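Local coordinates for cell wall binding protein cwp8 (Peptoclostridium difficile, PDB 5J6Q) that probably attaches to the bacterial cell wall through its CWB2 domains, as one of the cell wall proteins associated with the S-layer, at residues N4-A9 with T181-D186; I43-V48 with Q67-T72; T404-A409 with P443-G448; K417-V422 with K462-V467. All coordinates share one frame; numbering follows the deposited sequence.

Contact 1 of 4, residues N4-A9 with T181-D186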
loop_
_atom_site.group_PDB
_atom_site.type_symbol
_atom_site.label_atom_id
_atom_site.label_comp_id
_atom_site.label_asym_id
_atom_site.label_seq_id
_atom_site.Cartn_x
_atom_site.Cartn_y
_atom_site.Cartn_z
ATOM N N ASN A 4 11.402 14.050 -18.518
ATOM C CA ASN A 4 10.814 14.936 -17.516
ATOM C C ASN A 4 10.491 14.182 -16.227
ATOM O O ASN A 4 9.567 13.371 -16.201
ATOM C CB ASN A 4 9.541 15.553 -18.071
ATOM C CG ASN A 4 9.731 16.190 -19.420
ATOM O OD1 ASN A 4 9.453 17.381 -19.572
ATOM N ND2 ASN A 4 10.302 15.509 -20.418
ATOM N N TYR A 5 11.246 14.449 -15.157
ATOM C CA TYR A 5 11.032 13.763 -13.887
ATOM C C TYR A 5 11.116 14.698 -12.655
ATOM O O TYR A 5 11.228 15.925 -12.808
ATOM C CB TYR A 5 12.085 12.664 -13.746
ATOM C CG TYR A 5 13.481 13.237 -13.880
ATOM C CD1 TYR A 5 14.213 13.586 -12.761
ATOM C CD2 TYR A 5 14.054 13.433 -15.123
ATOM C CE1 TYR A 5 15.489 14.125 -12.869
ATOM C CE2 TYR A 5 15.331 13.974 -15.251
ATOM C CZ TYR A 5 16.040 14.314 -14.121
ATOM O OH TYR A 5 17.297 14.857 -14.228
ATOM N N THR A 6 11.128 14.089 -11.450
ATOM C CA THR A 6 11.146 14.799 -10.218
ATOM C C THR A 6 12.171 14.243 -9.296
ATOM O O THR A 6 12.312 13.037 -9.159
ATOM C CB THR A 6 9.699 14.759 -9.674
ATOM O OG1 THR A 6 8.851 15.254 -10.722
ATOM C CG2 THR A 6 9.518 15.564 -8.445
ATOM N N VAL A 7 12.921 15.111 -8.659
ATOM C CA VAL A 7 13.948 14.680 -7.729
ATOM C C VAL A 7 13.769 15.430 -6.518
ATOM O O VAL A 7 13.206 16.509 -6.545
ATOM C CB VAL A 7 15.417 14.947 -8.240
ATOM C CG1 VAL A 7 15.765 13.990 -9.376
ATOM C CG2 VAL A 7 15.559 16.396 -8.730
ATOM N N SER A 8 14.257 14.908 -5.434
ATOM C CA SER A 8 14.176 15.676 -4.228
ATOM C C SER A 8 15.351 16.683 -4.205
ATOM O O SER A 8 16.380 16.435 -4.828
ATOM C CB SER A 8 14.247 14.772 -3.009
ATOM O OG SER A 8 15.536 14.174 -2.943
ATOM N N ALA A 9 15.173 17.786 -3.499
ATOM C CA ALA A 9 16.197 18.776 -3.309
ATOM C C ALA A 9 17.489 18.047 -2.807
ATOM O O ALA A 9 18.530 18.146 -3.439
ATOM C CB ALA A 9 15.715 19.812 -2.291
ATOM N N THR A 181 11.422 18.700 -11.994
ATOM C CA THR A 181 10.805 19.390 -10.873
ATOM C C THR A 181 11.593 19.040 -9.744
ATOM O O THR A 181 11.953 17.863 -9.651
ATOM C CB THR A 181 9.336 18.915 -10.748
ATOM O OG1 THR A 181 8.706 19.212 -12.020
ATOM C CG2 THR A 181 8.622 19.559 -9.580
ATOM N N VAL A 182 11.923 20.019 -8.882
ATOM C CA VAL A 182 12.739 19.726 -7.712
ATOM C C VAL A 182 11.906 20.025 -6.519
ATOM O O VAL A 182 11.373 21.144 -6.447
ATOM C CB VAL A 182 14.083 20.555 -7.666
ATOM C CG1 VAL A 182 14.763 20.324 -6.339
ATOM C CG2 VAL A 182 15.031 20.116 -8.799
ATOM N N LYS A 183 11.801 19.040 -5.563
ATOM C CA LYS A 183 10.931 19.205 -4.402
ATOM C C LYS A 183 11.614 19.000 -3.106
ATOM O O LYS A 183 12.369 18.031 -2.959
ATOM C CB LYS A 183 9.765 18.153 -4.392
ATOM C CG LYS A 183 9.006 17.953 -5.668
ATOM C CD LYS A 183 7.755 17.047 -5.368
ATOM C CE LYS A 183 6.870 16.798 -6.574
ATOM N NZ LYS A 183 5.873 15.681 -6.339
ATOM N N ASN A 184 11.373 19.878 -2.136
ATOM C CA ASN A 184 11.949 19.569 -0.846
ATOM C C ASN A 184 10.887 18.636 -0.148
ATOM O O ASN A 184 9.942 19.082 0.497
ATOM C CB ASN A 184 12.223 20.807 -0.091
ATOM C CG ASN A 184 12.662 20.579 1.320
ATOM O OD1 ASN A 184 12.646 19.454 1.820
ATOM N ND2 ASN A 184 13.059 21.624 2.059
ATOM N N ALA A 185 11.079 17.333 -0.315
ATOM C CA ALA A 185 10.163 16.309 0.205
ATOM C C ALA A 185 10.812 14.967 0.051
ATOM O O ALA A 185 11.837 14.856 -0.639
ATOM C CB ALA A 185 8.850 16.322 -0.577
ATOM N N ASP A 186 10.218 13.940 0.679
ATOM C CA ASP A 186 10.716 12.568 0.623
ATOM C C ASP A 186 9.921 11.866 -0.429
ATOM O O ASP A 186 8.693 11.812 -0.315
ATOM C CB ASP A 186 10.545 11.902 1.999
ATOM C CG ASP A 186 11.413 12.576 3.040
ATOM O OD1 ASP A 186 10.850 13.180 3.980
ATOM O OD2 ASP A 186 12.668 12.511 2.906
HETATM O O HOH W 1 9.122 17.465 -14.465
#
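Val-7 and Val-182 meet on the packed face of this strand pair, CG2 to CG2 at 3.8 Å, with their side chains crossing at a slant. The other methyl of Val-182, CG1, anti to the backbone N (chi1 172°), rests 3.7 Å from Ala-9 CA. On this side Leu-15 of helix 13-24 packs against both Val-182 and Tyr-5. The backbones run parallel, and four hydrogen bonds join them, from Thr-181 N to Tyr-5 O (2.9 Å) through to Ala-9 N to Lys-183 O (2.9 Å). Strand 5-8 is an outermost strand of a mixed five-stranded sheet, and strand 178-183 is its neighbour, although some 170 residues separate the two in the chain. The other face, carrying Thr-6, Thr-181 and Lys-183, is more polar and partly solvent-exposed. There Thr-6 and Thr-181 stand side by side, while a water joins Thr-181 OG1 to Tyr-5 O. One close spot interrupts this looser side: Thr-6 CG2 presses against the extended Lys-183 chain, 3.5 Å from CE, and also touches CG and CD.

Contact 2 of 4, residues I43-V48 with Q67-T72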
loop_
_atom_site.group_PDB
_atom_site.type_symbol
_atom_site.label_atom_id
_atom_site.label_comp_id
_atom_site.label_asym_id
_atom_site.label_seq_id
_atom_site.Cartn_x
_atom_site.Cartn_y
_atom_site.Cartn_z
ATOM N N ILE A 43 18.202 27.505 -20.526
ATOM C CA ILE A 43 17.874 26.911 -19.265
ATOM C C ILE A 43 17.245 27.905 -18.262
ATOM O O ILE A 43 17.767 28.979 -18.057
ATOM C CB ILE A 43 19.097 26.367 -18.658
ATOM C CG1 ILE A 43 19.822 25.426 -19.696
ATOM C CG2 ILE A 43 18.762 25.697 -17.370
ATOM C CD1 ILE A 43 20.863 24.504 -19.008
ATOM N N LYS A 44 16.150 27.490 -17.636
ATOM C CA LYS A 44 15.458 28.371 -16.727
ATOM C C LYS A 44 15.039 27.680 -15.507
ATOM O O LYS A 44 14.933 26.469 -15.450
ATOM C CB LYS A 44 14.199 28.914 -17.436
ATOM C CG LYS A 44 14.526 29.805 -18.560
ATOM C CD LYS A 44 13.498 29.656 -19.633
ATOM C CE LYS A 44 13.006 30.963 -20.112
ATOM N NZ LYS A 44 13.458 31.154 -21.479
ATOM N N VAL A 45 14.782 28.506 -14.478
ATOM C CA VAL A 45 14.317 28.084 -13.184
ATOM C C VAL A 45 12.962 28.881 -12.960
ATOM O O VAL A 45 13.077 30.058 -12.728
ATOM C CB VAL A 45 15.387 28.485 -12.153
ATOM C CG1 VAL A 45 14.835 28.226 -10.743
ATOM C CG2 VAL A 45 16.684 27.639 -12.403
ATOM N N ASP A 46 11.742 28.234 -13.014
ATOM C CA ASP A 46 10.409 28.926 -12.903
ATOM C C ASP A 46 10.445 30.013 -13.891
ATOM O O ASP A 46 10.331 31.163 -13.522
ATOM C CB ASP A 46 10.209 29.487 -11.482
ATOM C CG ASP A 46 9.886 28.392 -10.478
ATOM O OD1 ASP A 46 9.498 27.288 -10.915
ATOM O OD2 ASP A 46 10.031 28.641 -9.238
ATOM N N ASN A 47 10.754 29.654 -15.122
ATOM C CA ASN A 47 10.895 30.542 -16.270
ATOM C C ASN A 47 11.815 31.746 -16.091
ATOM O O ASN A 47 11.653 32.770 -16.775
ATOM C CB ASN A 47 9.500 31.001 -16.792
ATOM C CG ASN A 47 8.593 29.810 -16.989
ATOM O OD1 ASN A 47 7.677 29.561 -16.171
ATOM N ND2 ASN A 47 8.803 29.001 -18.005
ATOM N N VAL A 48 12.782 31.676 -15.181
ATOM C CA VAL A 48 13.653 32.819 -15.161
ATOM C C VAL A 48 15.027 32.293 -15.668
ATOM O O VAL A 48 15.509 31.278 -15.139
ATOM C CB VAL A 48 13.798 33.443 -13.758
ATOM C CG1 VAL A 48 14.840 34.574 -13.810
ATOM C CG2 VAL A 48 12.421 34.035 -13.296
ATOM N N GLN A 67 7.571 22.969 -0.781
ATOM C CA GLN A 67 7.812 23.839 -1.951
ATOM C C GLN A 67 8.574 23.132 -3.059
ATOM O O GLN A 67 9.411 22.255 -2.824
ATOM C CB GLN A 67 8.593 25.094 -1.507
ATOM C CG GLN A 67 7.724 26.052 -0.688
ATOM C CD GLN A 67 8.374 27.421 -0.596
ATOM O OE1 GLN A 67 9.593 27.552 -0.312
ATOM N NE2 GLN A 67 7.587 28.464 -0.842
ATOM N N SER A 68 8.325 23.536 -4.258
ATOM C CA SER A 68 9.009 22.945 -5.382
ATOM C C SER A 68 9.324 24.043 -6.419
ATOM O O SER A 68 8.799 25.174 -6.308
ATOM C CB SER A 68 8.132 21.821 -5.949
ATOM O OG SER A 68 7.095 22.268 -6.808
ATOM N N LEU A 69 10.193 23.729 -7.432
ATOM C CA LEU A 69 10.471 24.694 -8.488
ATOM C C LEU A 69 10.730 23.851 -9.725
ATOM O O LEU A 69 11.034 22.643 -9.581
ATOM C CB LEU A 69 11.708 25.596 -8.166
ATOM C CG LEU A 69 13.013 24.811 -7.790
ATOM C CD1 LEU A 69 13.646 24.097 -8.992
ATOM C CD2 LEU A 69 14.097 25.832 -7.186
ATOM N N LYS A 70 10.636 24.411 -10.896
ATOM C CA LYS A 70 10.939 23.566 -12.061
ATOM C C LYS A 70 12.145 24.103 -12.818
ATOM O O LYS A 70 12.288 25.296 -12.899
ATOM C CB LYS A 70 9.773 23.559 -13.105
ATOM C CG LYS A 70 8.376 23.113 -12.599
ATOM C CD LYS A 70 7.243 23.705 -13.527
ATOM C CE LYS A 70 5.821 23.405 -13.053
ATOM N NZ LYS A 70 4.789 24.201 -13.818
ATOM N N VAL A 71 12.980 23.211 -13.368
ATOM C CA VAL A 71 14.078 23.578 -14.238
ATOM C C VAL A 71 13.752 23.201 -15.636
ATOM O O VAL A 71 13.512 22.040 -15.905
ATOM C CB VAL A 71 15.374 22.891 -13.862
ATOM C CG1 VAL A 71 16.495 23.413 -14.774
ATOM C CG2 VAL A 71 15.705 23.123 -12.408
ATOM N N THR A 72 13.737 24.147 -16.547
ATOM C CA THR A 72 13.466 23.753 -17.888
ATOM C C THR A 72 14.788 23.923 -18.661
ATOM O O THR A 72 15.548 24.907 -18.474
ATOM C CB THR A 72 12.294 24.588 -18.544
ATOM O OG1 THR A 72 12.711 25.939 -18.646
ATOM C CG2 THR A 72 10.958 24.450 -17.762
HETATM O O HOH W 2 8.731 27.796 -7.027
HETATM O O HOH W 3 11.687 26.980 -15.732
#
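Lys-44 and Thr-72 pair through two backbone hydrogen bonds, Lys-44 N to Thr-72 O and Thr-72 N to Lys-44 O, each 2.8 Å. Two residues on, Asp-46 N gives a third to Lys-70 O at 3.0 Å. The return bond comes from a side chain: Lys-70 N donates to Asp-46 OD1 at 3.1 Å, almost straight at the hydrogen (168°) but approaching from above the carboxylate plane. Asp-46 CG lies anti to its own carbonyl carbon (chi1 -75°), beside the backbone N, which sets CG on the side from which OD1 can meet Lys-70 N. The other oxygen, OD2, accepts from a water that also donates to Ser-68 O, both at 2.7 Å. A second water accepts from Asn-47 N and reaches Lys-70 O weakly.

Asp-46 and Asn-47 form the corner of a type I' turn from Val-45 to Val-48, a tight hairpin linking strands 41-45 and 48-49; both have the positive phi that this turn requires. Away from the polar end, the Ile-43, Val-45, Leu-69 and Val-71 side chains form an apolar layer. Ile-43 CG2 lies 4.1 Å from Val-71 CG1, the two side chains meeting at a slant, and Leu-56 of helix 53-61 covers Val-45 and Val-71. On the opposite face Thr-72 OG1 touches Lys-44 CB at 3.5 Å.

Where the turn carries the chain away from strand 68-75, the Asp-46 carboxylate thus extends the antiparallel pairing by one bond; the amide, the water and the more distant Lys-70 ammonium would probably help to stabilise its negative charge.

Contact 3 of 4, residues T404-A409 with P443-G448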
loop_
_atom_site.group_PDB
_atom_site.type_symbol
_atom_site.label_atom_id
_atom_site.label_comp_id
_atom_site.label_asym_id
_atom_site.label_seq_id
_atom_site.Cartn_x
_atom_site.Cartn_y
_atom_site.Cartn_z
ATOM N N THR A 404 -7.135 -25.097 36.039
ATOM C CA THR A 404 -7.054 -23.693 35.727
ATOM C C THR A 404 -8.375 -23.204 35.146
ATOM O O THR A 404 -8.826 -22.127 35.532
ATOM C CB THR A 404 -5.864 -23.488 34.840
ATOM O OG1 THR A 404 -4.712 -23.845 35.643
ATOM C CG2 THR A 404 -5.770 -22.029 34.294
ATOM N N SER A 405 -9.051 -24.004 34.302
ATOM C CA SER A 405 -10.267 -23.510 33.699
ATOM C C SER A 405 -11.295 -23.258 34.761
ATOM O O SER A 405 -11.967 -22.240 34.694
ATOM C CB SER A 405 -10.773 -24.444 32.592
ATOM O OG SER A 405 -11.448 -25.619 33.026
ATOM N N LEU A 406 -11.423 -24.153 35.781
ATOM C CA LEU A 406 -12.403 -23.871 36.858
ATOM C C LEU A 406 -12.014 -22.557 37.629
ATOM O O LEU A 406 -12.876 -21.774 38.006
ATOM C CB LEU A 406 -12.473 -25.081 37.816
ATOM C CG LEU A 406 -12.740 -26.397 37.086
ATOM C CD1 LEU A 406 -12.216 -27.594 37.905
ATOM C CD2 LEU A 406 -14.228 -26.534 36.852
ATOM N N GLU A 407 -10.739 -22.312 37.850
ATOM C CA GLU A 407 -10.337 -21.059 38.490
ATOM C C GLU A 407 -10.756 -19.848 37.626
ATOM O O GLU A 407 -11.295 -18.876 38.160
ATOM C CB GLU A 407 -8.825 -21.046 38.717
ATOM C CG GLU A 407 -8.391 -22.119 39.704
ATOM C CD GLU A 407 -9.090 -21.983 41.054
ATOM O OE1 GLU A 407 -9.349 -23.020 41.685
ATOM O OE2 GLU A 407 -9.389 -20.839 41.482
ATOM N N ILE A 408 -10.530 -19.917 36.270
ATOM C CA ILE A 408 -10.935 -18.810 35.374
ATOM C C ILE A 408 -12.391 -18.660 35.549
ATOM O O ILE A 408 -12.935 -17.556 35.719
ATOM C CB ILE A 408 -10.662 -19.158 33.871
ATOM C CG1 ILE A 408 -9.176 -19.137 33.575
ATOM C CG2 ILE A 408 -11.399 -18.210 32.965
ATOM C CD1 ILE A 408 -8.875 -19.777 32.166
ATOM N N ALA A 409 -13.053 -19.826 35.421
ATOM C CA ALA A 409 -14.492 -19.910 35.551
ATOM C C ALA A 409 -14.977 -19.153 36.802
ATOM O O ALA A 409 -15.951 -18.394 36.713
ATOM C CB ALA A 409 -14.900 -21.360 35.643
ATOM N N PRO A 443 -18.609 -19.495 30.759
ATOM C CA PRO A 443 -17.309 -20.092 31.015
ATOM C C PRO A 443 -17.045 -21.218 30.028
ATOM O O PRO A 443 -17.960 -21.779 29.397
ATOM C CB PRO A 443 -17.422 -20.581 32.472
ATOM C CG PRO A 443 -18.894 -20.651 32.737
ATOM C CD PRO A 443 -19.481 -19.559 31.943
ATOM N N ILE A 444 -15.778 -21.590 29.940
ATOM C CA ILE A 444 -15.396 -22.643 29.067
ATOM C C ILE A 444 -14.741 -23.593 30.000
ATOM O O ILE A 444 -13.646 -23.318 30.483
ATOM C CB ILE A 444 -14.395 -22.151 27.977
ATOM C CG1 ILE A 444 -15.122 -21.299 26.902
ATOM C CG2 ILE A 444 -13.721 -23.345 27.356
ATOM C CD1 ILE A 444 -14.093 -20.538 26.009
ATOM N N ILE A 445 -15.382 -24.728 30.231
ATOM C CA ILE A 445 -14.850 -25.668 31.182
ATOM C C ILE A 445 -14.159 -26.723 30.397
ATOM O O ILE A 445 -14.736 -27.266 29.450
ATOM C CB ILE A 445 -16.057 -26.209 32.015
ATOM C CG1 ILE A 445 -16.779 -25.029 32.762
ATOM C CG2 ILE A 445 -15.560 -27.269 32.990
ATOM C CD1 ILE A 445 -15.795 -24.234 33.685
ATOM N N VAL A 446 -12.949 -26.998 30.766
ATOM C CA VAL A 446 -12.114 -27.985 30.128
ATOM C C VAL A 446 -12.180 -29.225 31.049
ATOM O O VAL A 446 -11.975 -29.060 32.254
ATOM C CB VAL A 446 -10.707 -27.417 30.060
ATOM C CG1 VAL A 446 -9.745 -28.411 29.417
ATOM C CG2 VAL A 446 -10.697 -26.094 29.300
ATOM N N THR A 447 -12.419 -30.458 30.488
ATOM C CA THR A 447 -12.535 -31.640 31.338
ATOM C C THR A 447 -11.740 -32.844 30.802
ATOM O O THR A 447 -11.450 -32.955 29.594
ATOM C CB THR A 447 -14.040 -31.990 31.504
ATOM O OG1 THR A 447 -14.169 -33.027 32.503
ATOM C CG2 THR A 447 -14.676 -32.470 30.187
ATOM N N GLY A 448 -11.365 -33.735 31.732
ATOM C CA GLY A 448 -10.625 -34.932 31.386
ATOM C C GLY A 448 -11.669 -35.981 31.121
ATOM O O GLY A 448 -12.820 -35.648 30.860
#
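Ser-405 points toward strand 444-447 and fastens helix 401-410 to it. The strand is an outermost member of a four-stranded parallel sheet in a CWB2 domain, an alpha/beta unit of toprim-like fold, and the helix runs nearly antiparallel to it. Ser-405 OG sits between its backbone N and carbonyl carbon (chi1 78°) and accepts the Val-446 N-H at 3.0 Å, with an angle of 169° at the hydrogen. The amides of the strand alternate in direction: Ile-445 and Thr-447 bond to strand 418-423, while Val-446 N faces outward, where the serine meets it. The same OG is also bonded to Phe-402 O one helical turn back, so the hydroxyl links a helix carbonyl with a strand amide.

Beside this polar pin the packing is aliphatic. Val-446 comes alongside the serine, its CG2 3.7 Å from Ser-405 CB, and also touches Val-323 of helix 322-327. Ile-445 instead reaches under the helix with two branches. Its CG2, anti to the backbone N, meets Leu-406 CD2 at 4.2 Å, the two side chains crossing at about a right angle. Its longer arm bends at chi2 (-57°), carrying CD1 beneath Ala-409. Helix 453-459 closes this side, with Ala-455 on Leu-406, Leu-458 on Ala-409 and Leu-459 on Ile-445. At the start of the strand, Pro-443 CB approaches Ala-409 CB at 4.1 Å; the same methyl carbon of Ala-409 lies only 3.6 Å from Ile-445 CD1.

Contact 4 of 4, residues K417-V422 with K462-V467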
loop_
_atom_site.group_PDB
_atom_site.type_symbol
_atom_site.label_atom_id
_atom_site.label_comp_id
_atom_site.label_asym_id
_atom_site.label_seq_id
_atom_site.Cartn_x
_atom_site.Cartn_y
_atom_site.Cartn_z
ATOM N N LYS A 417 -25.955 -17.675 32.251
ATOM C CA LYS A 417 -26.911 -18.768 31.987
ATOM C C LYS A 417 -26.363 -19.840 31.038
ATOM O O LYS A 417 -27.038 -20.830 30.748
ATOM C CB LYS A 417 -28.203 -18.187 31.381
ATOM C CG LYS A 417 -28.121 -17.978 29.869
ATOM C CD LYS A 417 -29.390 -18.414 29.150
ATOM C CE LYS A 417 -29.787 -19.828 29.509
ATOM N NZ LYS A 417 -29.705 -20.743 28.340
ATOM N N THR A 418 -25.149 -19.641 30.544
ATOM C CA THR A 418 -24.552 -20.586 29.618
ATOM C C THR A 418 -23.134 -20.954 30.015
ATOM O O THR A 418 -22.399 -20.170 30.644
ATOM C CB THR A 418 -24.583 -19.990 28.192
ATOM O OG1 THR A 418 -23.540 -20.568 27.423
ATOM C CG2 THR A 418 -24.375 -18.484 28.182
ATOM N N ALA A 419 -22.764 -22.184 29.667
ATOM C CA ALA A 419 -21.426 -22.662 29.915
ATOM C C ALA A 419 -21.063 -23.683 28.822
ATOM O O ALA A 419 -21.943 -24.355 28.276
ATOM C CB ALA A 419 -21.325 -23.266 31.284
ATOM N N PHE A 420 -19.781 -23.756 28.487
ATOM C CA PHE A 420 -19.309 -24.607 27.395
ATOM C C PHE A 420 -18.411 -25.663 27.918
ATOM O O PHE A 420 -17.636 -25.364 28.817
ATOM C CB PHE A 420 -18.499 -23.759 26.369
ATOM C CG PHE A 420 -19.437 -23.005 25.494
ATOM C CD1 PHE A 420 -19.635 -21.646 25.673
ATOM C CD2 PHE A 420 -20.198 -23.664 24.537
ATOM C CE1 PHE A 420 -20.571 -20.976 24.921
ATOM C CE2 PHE A 420 -21.139 -22.977 23.780
ATOM C CZ PHE A 420 -21.318 -21.646 23.980
ATOM N N VAL A 421 -18.466 -26.868 27.369
ATOM C CA VAL A 421 -17.572 -27.943 27.845
ATOM C C VAL A 421 -16.793 -28.474 26.724
ATOM O O VAL A 421 -17.349 -28.798 25.686
ATOM C CB VAL A 421 -18.334 -29.114 28.534
ATOM C CG1 VAL A 421 -17.469 -30.375 28.546
ATOM C CG2 VAL A 421 -18.684 -28.717 29.957
ATOM N N VAL A 422 -15.479 -28.594 26.918
ATOM C CA VAL A 422 -14.562 -29.024 25.843
ATOM C C VAL A 422 -13.556 -29.944 26.446
ATOM O O VAL A 422 -13.395 -29.921 27.677
ATOM C CB VAL A 422 -13.884 -27.719 25.224
ATOM C CG1 VAL A 422 -14.970 -26.651 24.877
ATOM C CG2 VAL A 422 -12.881 -27.110 26.208
ATOM N N LYS A 462 -27.403 -24.629 35.219
ATOM C CA LYS A 462 -27.238 -23.795 34.032
ATOM C C LYS A 462 -27.322 -24.633 32.753
ATOM O O LYS A 462 -27.155 -25.851 32.799
ATOM C CB LYS A 462 -25.884 -23.053 34.081
ATOM C CG LYS A 462 -25.253 -23.008 35.475
ATOM C CD LYS A 462 -24.828 -21.593 35.853
ATOM C CE LYS A 462 -24.678 -21.432 37.350
ATOM N NZ LYS A 462 -23.352 -20.853 37.711
ATOM N N GLU A 463 -27.599 -23.983 31.618
ATOM C CA GLU A 463 -27.670 -24.658 30.320
ATOM C C GLU A 463 -26.255 -24.806 29.728
ATOM O O GLU A 463 -25.523 -23.824 29.605
ATOM C CB GLU A 463 -28.574 -23.873 29.365
ATOM C CG GLU A 463 -29.998 -23.777 29.882
ATOM C CD GLU A 463 -30.976 -23.349 28.808
ATOM O OE1 GLU A 463 -30.742 -23.661 27.622
ATOM O OE2 GLU A 463 -31.975 -22.696 29.155
ATOM N N LEU A 464 -25.897 -26.035 29.346
ATOM C CA LEU A 464 -24.585 -26.385 28.859
ATOM C C LEU A 464 -24.537 -26.808 27.379
ATOM O O LEU A 464 -25.519 -27.274 26.806
ATOM C CB LEU A 464 -24.060 -27.535 29.767
ATOM C CG LEU A 464 -24.121 -27.211 31.269
ATOM C CD1 LEU A 464 -24.117 -28.479 32.151
ATOM C CD2 LEU A 464 -22.940 -26.324 31.601
ATOM N N GLU A 465 -23.374 -26.630 26.760
ATOM C CA GLU A 465 -23.166 -27.011 25.358
ATOM C C GLU A 465 -21.786 -27.643 25.279
ATOM O O GLU A 465 -20.854 -27.165 25.925
ATOM C CB GLU A 465 -23.285 -25.787 24.426
ATOM C CG GLU A 465 -23.070 -26.109 22.954
ATOM C CD GLU A 465 -24.361 -26.081 22.121
ATOM O OE1 GLU A 465 -24.657 -27.104 21.489
ATOM O OE2 GLU A 465 -25.069 -25.054 22.085
ATOM N N ILE A 466 -21.669 -28.740 24.540
ATOM C CA ILE A 466 -20.386 -29.410 24.383
ATOM C C ILE A 466 -19.800 -29.107 23.006
ATOM O O ILE A 466 -20.558 -29.086 22.032
ATOM C CB ILE A 466 -20.565 -30.924 24.559
ATOM C CG1 ILE A 466 -21.408 -31.210 25.825
ATOM C CG2 ILE A 466 -19.190 -31.560 24.672
ATOM C CD1 ILE A 466 -21.497 -32.698 26.194
ATOM N N VAL A 467 -18.473 -28.895 22.933
ATOM C CA VAL A 467 -17.778 -28.577 21.679
ATOM C C VAL A 467 -16.634 -29.590 21.555
ATOM O O VAL A 467 -15.674 -29.547 22.310
ATOM C CB VAL A 467 -17.276 -27.089 21.611
ATOM C CG1 VAL A 467 -16.565 -26.828 20.263
ATOM C CG2 VAL A 467 -18.449 -26.117 21.733
#
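Phe-420 and Glu-465 lie side by side, pointing the same way, with the ring and carboxylate planes only 14° apart. Phe-420 CE2 is 3.6 Å from Glu-465 CB, met obliquely, and CD2 is 4.1 Å from Val-467 CG2. On the other face Ala-419 CB is pressed by Leu-464 CD2 at 3.5 Å, a tight carbon pair, while Val-421 and Ile-466 meet more loosely. Lys-417 bends back to form a salt bridge from NZ to Glu-463 OE2 (3.1 Å), although Glu-463 is poorly ordered and NZ sits too close to its CD, so the detail is doubtful.

Behind these side chains stands the parallel backbone ladder. It starts weakly, with Glu-463 N to Lys-417 O at 3.3 Å, and tightens along the strands: Val-421 N to Glu-465 O is 2.8 Å and Val-467 N to Val-421 O is 3.0 Å. Further out, Leu-459 of helix 453-459 and Leu-481 of helix 475-484 both pack on Val-421 and Leu-464. Across the sheet, Ile-433 touches Phe-420, and the buried Glu-465 carboxylate has a weak hydrogen bond between OE2 and Tyr-509 OH.

Strands 418-423 and 463-467 are the two inner strands of a four-stranded parallel sheet running 444-447, 418-423, 463-467, 491-493, packed by helices, consistent with the toprim-like fold of a CWB2 domain.

Overall arrangement
The four contacts form two pairs on opposite sides of the centre of an elongated chain. Contacts 1 and 2 have centres 12 Å apart and share one mixed sheet: strand 178-183 lies next to strand 68-75, and Val-182 N reaches Leu-69 O at 2.9 Å. Contact 2 closes a short local loop within the long excursion that contact 1 spans. Contacts 3 and 4, with centres 11 Å apart, belong to a single CWB2 domain and interleave along the chain; Ile-445 N meets Phe-420 O at 2.7 Å, joining the edge strand to the inner pair. Between the pairs nothing touches: contacts 1 and 3 are about 47 Å apart at their nearest atoms.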